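Local coordinates for enoyl-CoA hydratase/isomerase (Shewanella pealeana, PDB 4KPK), which probably acts as an isomerase or hydratase on enoyl-CoA-type thioesters, at residues 39-44 with 69-74; 137-142 with 151-156. All blocks are in the same frame, centred on the assembly; numbering follows the deposited sequence.

Interaction 1: residues 39-44 with 69-74. With EDO (1,2-ethanediol), chain B.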
loop_
_atom_site.group_PDB
_atom_site.type_symbol
_atom_site.label_atom_id
_atom_site.label_comp_id
_atom_site.label_asym_id
_atom_site.label_seq_id
_atom_site.Cartn_x
_atom_site.Cartn_y
_atom_site.Cartn_z
ATOM N N HIS A 39 -2.964 33.116 18.965
ATOM C CA HIS A 39 -3.403 34.123 18.005
ATOM C C HIS A 39 -4.303 33.494 16.947
ATOM O O HIS A 39 -5.264 34.112 16.535
ATOM C CB HIS A 39 -2.188 34.779 17.291
ATOM C CG HIS A 39 -1.165 35.387 18.225
ATOM N ND1 HIS A 39 -1.331 36.629 18.805
ATOM C CD2 HIS A 39 0.033 34.921 18.679
ATOM C CE1 HIS A 39 -0.284 36.901 19.573
ATOM N NE2 HIS A 39 0.552 35.877 19.524
ATOM N N TYR A 40 -3.924 32.292 16.502
ATOM C CA TYR A 40 -4.462 31.619 15.347
ATOM C C TYR A 40 -5.263 30.383 15.620
ATOM O O TYR A 40 -6.019 29.893 14.726
ATOM C CB TYR A 40 -3.341 31.198 14.431
ATOM C CG TYR A 40 -2.555 32.304 13.791
ATOM C CD1 TYR A 40 -2.970 33.642 13.806
ATOM C CD2 TYR A 40 -1.428 31.999 13.096
ATOM C CE1 TYR A 40 -2.228 34.628 13.168
ATOM C CE2 TYR A 40 -0.712 32.966 12.453
ATOM C CZ TYR A 40 -1.099 34.262 12.490
ATOM O OH TYR A 40 -0.308 35.151 11.814
ATOM N N LEU A 41 -5.154 29.882 16.838
ATOM C CA LEU A 41 -5.864 28.667 17.227
ATOM C C LEU A 41 -6.810 28.952 18.394
ATOM O O LEU A 41 -6.584 29.890 19.146
ATOM C CB LEU A 41 -4.857 27.595 17.672
ATOM C CG LEU A 41 -3.827 27.134 16.651
ATOM C CD1 LEU A 41 -2.774 26.194 17.272
ATOM C CD2 LEU A 41 -4.566 26.468 15.503
ATOM N N SER A 42 -7.840 28.099 18.530
ATOM C CA SER A 42 -8.563 27.880 19.785
ATOM C C SER A 42 -8.249 26.517 20.284
ATOM O O SER A 42 -7.908 25.599 19.506
ATOM C CB SER A 42 -10.111 27.855 19.608
ATOM O OG SER A 42 -10.593 29.047 19.061
ATOM N N CYS A 43 -8.487 26.321 21.567
ATOM C CA CYS A 43 -8.364 24.999 22.098
ATOM C C CYS A 43 -9.273 24.871 23.267
ATOM O O CYS A 43 -9.416 25.811 24.043
ATOM C CB CYS A 43 -6.882 24.692 22.443
ATOM S SG CYS A 43 -6.093 25.838 23.561
ATOM N N THR A 44 -9.947 23.722 23.367
ATOM C CA THR A 44 -10.897 23.453 24.450
ATOM C C THR A 44 -10.773 22.027 24.901
ATOM O O THR A 44 -10.253 21.165 24.170
ATOM C CB THR A 44 -12.387 23.714 24.009
ATOM O OG1 THR A 44 -12.718 22.842 22.923
ATOM C CG2 THR A 44 -12.532 25.107 23.575
ATOM N N SER A 69 3.890 27.083 14.981
ATOM C CA SER A 69 4.384 27.034 16.357
ATOM C C SER A 69 3.266 26.878 17.364
ATOM O O SER A 69 3.358 26.114 18.357
ATOM C CB SER A 69 5.242 28.268 16.677
ATOM O OG SER A 69 5.129 28.589 18.050
ATOM N N GLU A 70 2.163 27.580 17.105
ATOM C CA GLU A 70 1.006 27.429 17.967
ATOM C C GLU A 70 0.500 25.988 17.968
ATOM O O GLU A 70 0.098 25.464 18.986
ATOM C CB GLU A 70 -0.069 28.435 17.550
ATOM C CG GLU A 70 0.366 29.866 17.832
ATOM C CD GLU A 70 -0.753 30.865 17.880
ATOM O OE1 GLU A 70 -1.865 30.610 17.358
ATOM O OE2 GLU A 70 -0.507 31.947 18.422
HETATM N N MSE A 71 0.548 25.325 16.828
HETATM C CA MSE A 71 0.053 23.938 16.728
HETATM C C MSE A 71 0.925 23.015 17.525
HETATM O O MSE A 71 0.407 22.146 18.222
HETATM C CB MSE A 71 -0.015 23.554 15.253
HETATM C CG MSE A 71 -1.370 24.000 14.667
HETATM SE SE MSE A 71 -1.465 23.495 12.763
HETATM C CE MSE A 71 -3.136 24.373 12.168
ATOM N N ILE A 72 2.255 23.209 17.442
ATOM C CA ILE A 72 3.203 22.497 18.346
ATOM C C ILE A 72 2.856 22.669 19.822
ATOM O O ILE A 72 2.759 21.698 20.561
ATOM C CB ILE A 72 4.673 22.900 18.047
ATOM C CG1 ILE A 72 5.030 22.484 16.602
ATOM C CG2 ILE A 72 5.676 22.307 19.066
ATOM C CD1 ILE A 72 6.296 23.087 16.054
ATOM N N GLN A 73 2.634 23.905 20.256
ATOM C CA GLN A 73 2.292 24.168 21.631
ATOM C C GLN A 73 1.003 23.463 22.097
ATOM O O GLN A 73 0.962 22.933 23.210
ATOM C CB GLN A 73 2.096 25.671 21.844
ATOM C CG GLN A 73 3.358 26.501 21.864
ATOM C CD GLN A 73 3.042 27.971 22.007
ATOM O OE1 GLN A 73 2.356 28.381 22.954
ATOM N NE2 GLN A 73 3.507 28.778 21.051
ATOM N N VAL A 74 -0.057 23.498 21.267
ATOM C CA VAL A 74 -1.290 22.850 21.636
ATOM C C VAL A 74 -1.136 21.312 21.731
ATOM O O VAL A 74 -1.689 20.639 22.638
ATOM C CB VAL A 74 -2.394 23.210 20.652
ATOM C CG1 VAL A 74 -3.651 22.380 20.929
ATOM C CG2 VAL A 74 -2.723 24.696 20.717
HETATM C C1 EDO B . -7.925 32.338 19.824
HETATM O O1 EDO B . -6.748 31.800 20.425
HETATM C C2 EDO B . -8.996 31.315 20.162
HETATM O O2 EDO B . -10.202 31.945 20.554
#
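In the crotonase-like fold, the edge strand 41-46 of the mixed sheet is covered by helix 65-80, and the contact is made where the chain enters that strand: the carboxylate of Glu70 takes the backbone amides of His39 and Tyr40, and Leu41 packs on the helix just beyond. The two short axes run nearly parallel, 10° apart. A glutamate suits this place because its two oxygens can hold two successive N-H groups. His39 N gives an almost straight bond to Glu70 OE2 at 2.8 Å, met on the syn side but 18° out of the carboxylate plane. Tyr40 N reaches the syn lone pair of Glu70 OE1, also at 2.8 Å. The glutamate chain, extended beyond CG, reaches from the helix to the backbone of 39-40. The His39 ring lies nearly coplanar with the carboxylate and turns its edge to it, His39 CD2 standing 3.0 Å from Glu70 OE2. Tyr40 points its own hydroxyl to Asp64, and Arg56 makes a cation-pi contact with its ring. With an alanine here the amides of His39 and Tyr40 would probably lose their shared acceptor, and the turn before the strand could shift. Further along, the contact becomes apolar. Leu41, branched and buried, lies alongside Glu70, the two pointing opposite ways, with Leu41 CD1 3.5 Å from Glu70 CB. The same methyl reaches CG of the selenomethionine Met71, while Cys43 CB lies 4.3 Å from Val74 CG1. Completing the layer, Val74 CG2 meets Leu41 CD1 at 3.8 Å.

Interaction 2: residues 137-142 with 151-156; sequences TITLVQ and GLICCS
With OG anti to its carbonyl carbon (chi1 -61°), Ser156 turns its hydroxyl to strand 137-141, and Thr139, whose OG1 has the same relation to its own carbonyl (chi1 -60°), meets it from the strand. The contact packs the end of helix 148-155 on strand 137-141, within the beta-alpha-beta unit that continues into strand 158-161 of the crotonase-like fold. The axes of strand and helix cross at -140°. Thr139 OG1 and Ser156 OG form a very short hydrogen bond, 2.4 Å as modelled, in which either may donate. Small hydroxyl residues suit this buried place, since they pair with each other while fitting close to the backbone; Ser156 OG also lies 3.0 Å from Leu152 O, in the last turn of the helix. Farther along the strand the chemistry turns apolar. Val141 and Ile153 meet tip to tip, Val141 CG2 lying 3.5 Å from Ile153 CD1, and Thr139 CG2 touches Ile153 CG1 crosswise at 4.0 Å. Arg192 of the second subunit packs on Ile153. At the strand's beginning, Thr137 OG1 receives the N-H of Asp157 and donates to a water at 2.7 Å, which in turn donates to Cys155 O.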
loop_
_atom_site.group_PDB
_atom_site.type_symbol
_atom_site.label_atom_id
_atom_site.label_comp_id
_atom_site.label_asym_id
_atom_site.label_seq_id
_atom_site.Cartn_x
_atom_site.Cartn_y
_atom_site.Cartn_z
ATOM N N THR A 137 -6.341 10.568 17.219
ATOM C CA THR A 137 -6.589 11.870 16.614
ATOM C C THR A 137 -7.639 11.719 15.487
ATOM O O THR A 137 -7.575 10.800 14.727
ATOM C CB THR A 137 -5.305 12.447 16.048
ATOM O OG1 THR A 137 -4.724 11.508 15.111
ATOM C CG2 THR A 137 -4.296 12.678 17.170
ATOM N N ILE A 138 -8.567 12.659 15.405
ATOM C CA ILE A 138 -9.642 12.728 14.380
ATOM C C ILE A 138 -9.501 14.113 13.787
ATOM O O ILE A 138 -9.547 15.082 14.528
ATOM C CB ILE A 138 -11.059 12.615 15.023
ATOM C CG1 ILE A 138 -11.125 11.307 15.807
ATOM C CG2 ILE A 138 -12.196 12.603 13.945
ATOM C CD1 ILE A 138 -12.310 11.119 16.651
ATOM N N THR A 139 -9.306 14.200 12.472
ATOM C CA THR A 139 -9.378 15.469 11.740
ATOM C C THR A 139 -10.686 15.614 10.871
ATOM O O THR A 139 -11.042 14.730 10.103
ATOM C CB THR A 139 -8.089 15.656 10.915
ATOM O OG1 THR A 139 -6.983 15.663 11.836
ATOM C CG2 THR A 139 -8.051 16.969 10.116
ATOM N N LEU A 140 -11.367 16.757 11.024
ATOM C CA LEU A 140 -12.609 17.116 10.320
ATOM C C LEU A 140 -12.362 18.242 9.301
ATOM O O LEU A 140 -12.053 19.356 9.660
ATOM C CB LEU A 140 -13.643 17.596 11.320
ATOM C CG LEU A 140 -13.963 16.765 12.567
ATOM C CD1 LEU A 140 -15.095 17.418 13.376
ATOM C CD2 LEU A 140 -14.326 15.360 12.119
ATOM N N VAL A 141 -12.466 17.944 8.024
ATOM C CA VAL A 141 -11.972 18.834 6.986
ATOM C C VAL A 141 -13.135 19.365 6.115
ATOM O O VAL A 141 -13.790 18.571 5.493
ATOM C CB VAL A 141 -10.989 18.114 6.042
ATOM C CG1 VAL A 141 -10.486 19.058 4.964
ATOM C CG2 VAL A 141 -9.812 17.490 6.807
ATOM N N GLN A 142 -13.410 20.666 6.185
ATOM C CA GLN A 142 -14.409 21.361 5.338
ATOM C C GLN A 142 -13.656 22.135 4.252
ATOM O O GLN A 142 -12.506 22.617 4.484
ATOM C CB GLN A 142 -15.319 22.293 6.197
ATOM C CG GLN A 142 -14.810 23.699 6.534
ATOM C CD GLN A 142 -13.644 23.753 7.571
ATOM O OE1 GLN A 142 -13.021 22.749 7.904
ATOM N NE2 GLN A 142 -13.339 24.950 8.038
ATOM N N GLY A 151 -0.771 17.310 5.117
ATOM C CA GLY A 151 0.114 16.532 6.010
ATOM C C GLY A 151 -0.550 16.252 7.335
ATOM O O GLY A 151 -0.636 15.132 7.818
ATOM N N LEU A 152 -1.080 17.267 7.948
ATOM C CA LEU A 152 -1.863 17.015 9.128
ATOM C C LEU A 152 -2.910 15.960 8.940
ATOM O O LEU A 152 -3.104 15.127 9.812
ATOM C CB LEU A 152 -2.577 18.290 9.600
ATOM C CG LEU A 152 -1.633 19.481 9.925
ATOM C CD1 LEU A 152 -2.516 20.635 10.310
ATOM C CD2 LEU A 152 -0.588 19.205 11.001
ATOM N N ILE A 153 -3.659 16.023 7.851
ATOM C CA ILE A 153 -4.715 15.033 7.630
ATOM C C ILE A 153 -4.112 13.647 7.516
ATOM O O ILE A 153 -4.527 12.715 8.165
ATOM C CB ILE A 153 -5.489 15.348 6.338
ATOM C CG1 ILE A 153 -6.289 16.602 6.568
ATOM C CG2 ILE A 153 -6.314 14.134 5.933
ATOM C CD1 ILE A 153 -6.634 17.323 5.293
ATOM N N CYS A 154 -3.072 13.532 6.723
ATOM C CA CYS A 154 -2.313 12.288 6.659
ATOM C C CYS A 154 -1.611 11.837 7.919
ATOM O O CYS A 154 -1.258 10.667 7.996
ATOM C CB CYS A 154 -1.358 12.303 5.481
ATOM S SG CYS A 154 -2.424 12.346 4.024
ATOM N N CYS A 155 -1.473 12.717 8.907
ATOM C CA CYS A 155 -0.883 12.376 10.196
ATOM C C CYS A 155 -1.936 11.925 11.206
ATOM O O CYS A 155 -1.599 11.355 12.241
ATOM C CB CYS A 155 -0.064 13.554 10.729
ATOM S SG CYS A 155 1.501 13.705 9.875
ATOM N N SER A 156 -3.202 12.161 10.891
ATOM C CA SER A 156 -4.301 11.863 11.811
ATOM C C SER A 156 -4.692 10.436 11.663
ATOM O O SER A 156 -4.463 9.854 10.643
ATOM C CB SER A 156 -5.498 12.753 11.539
ATOM O OG SER A 156 -5.118 14.116 11.731
HETATM O O HOH W 1 -2.076 10.996 14.867
#

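Both contacts lay a helix against a strand of the same mixed sheet, but at different depths. Interaction 1 sits at an edge strand of the sheet as counted in this chain, its centre about 14 Å from that of the chain, and includes the exposed His39; interaction 2 lies on an inner strand, its centre about 4 Å from that of the chain, where every touching residue is buried. Their polar chemistry follows suit: a carboxylate, probably charged, grips backbone amides in 39-44 with 69-74, whereas neutral hydroxyls and a water serve 137-142 with 151-156. The second subunit touches only interaction 2. The centres are 15 Å apart, yet the two pack directly, Met71 SE lying 3.9 Å from Leu152 CD1.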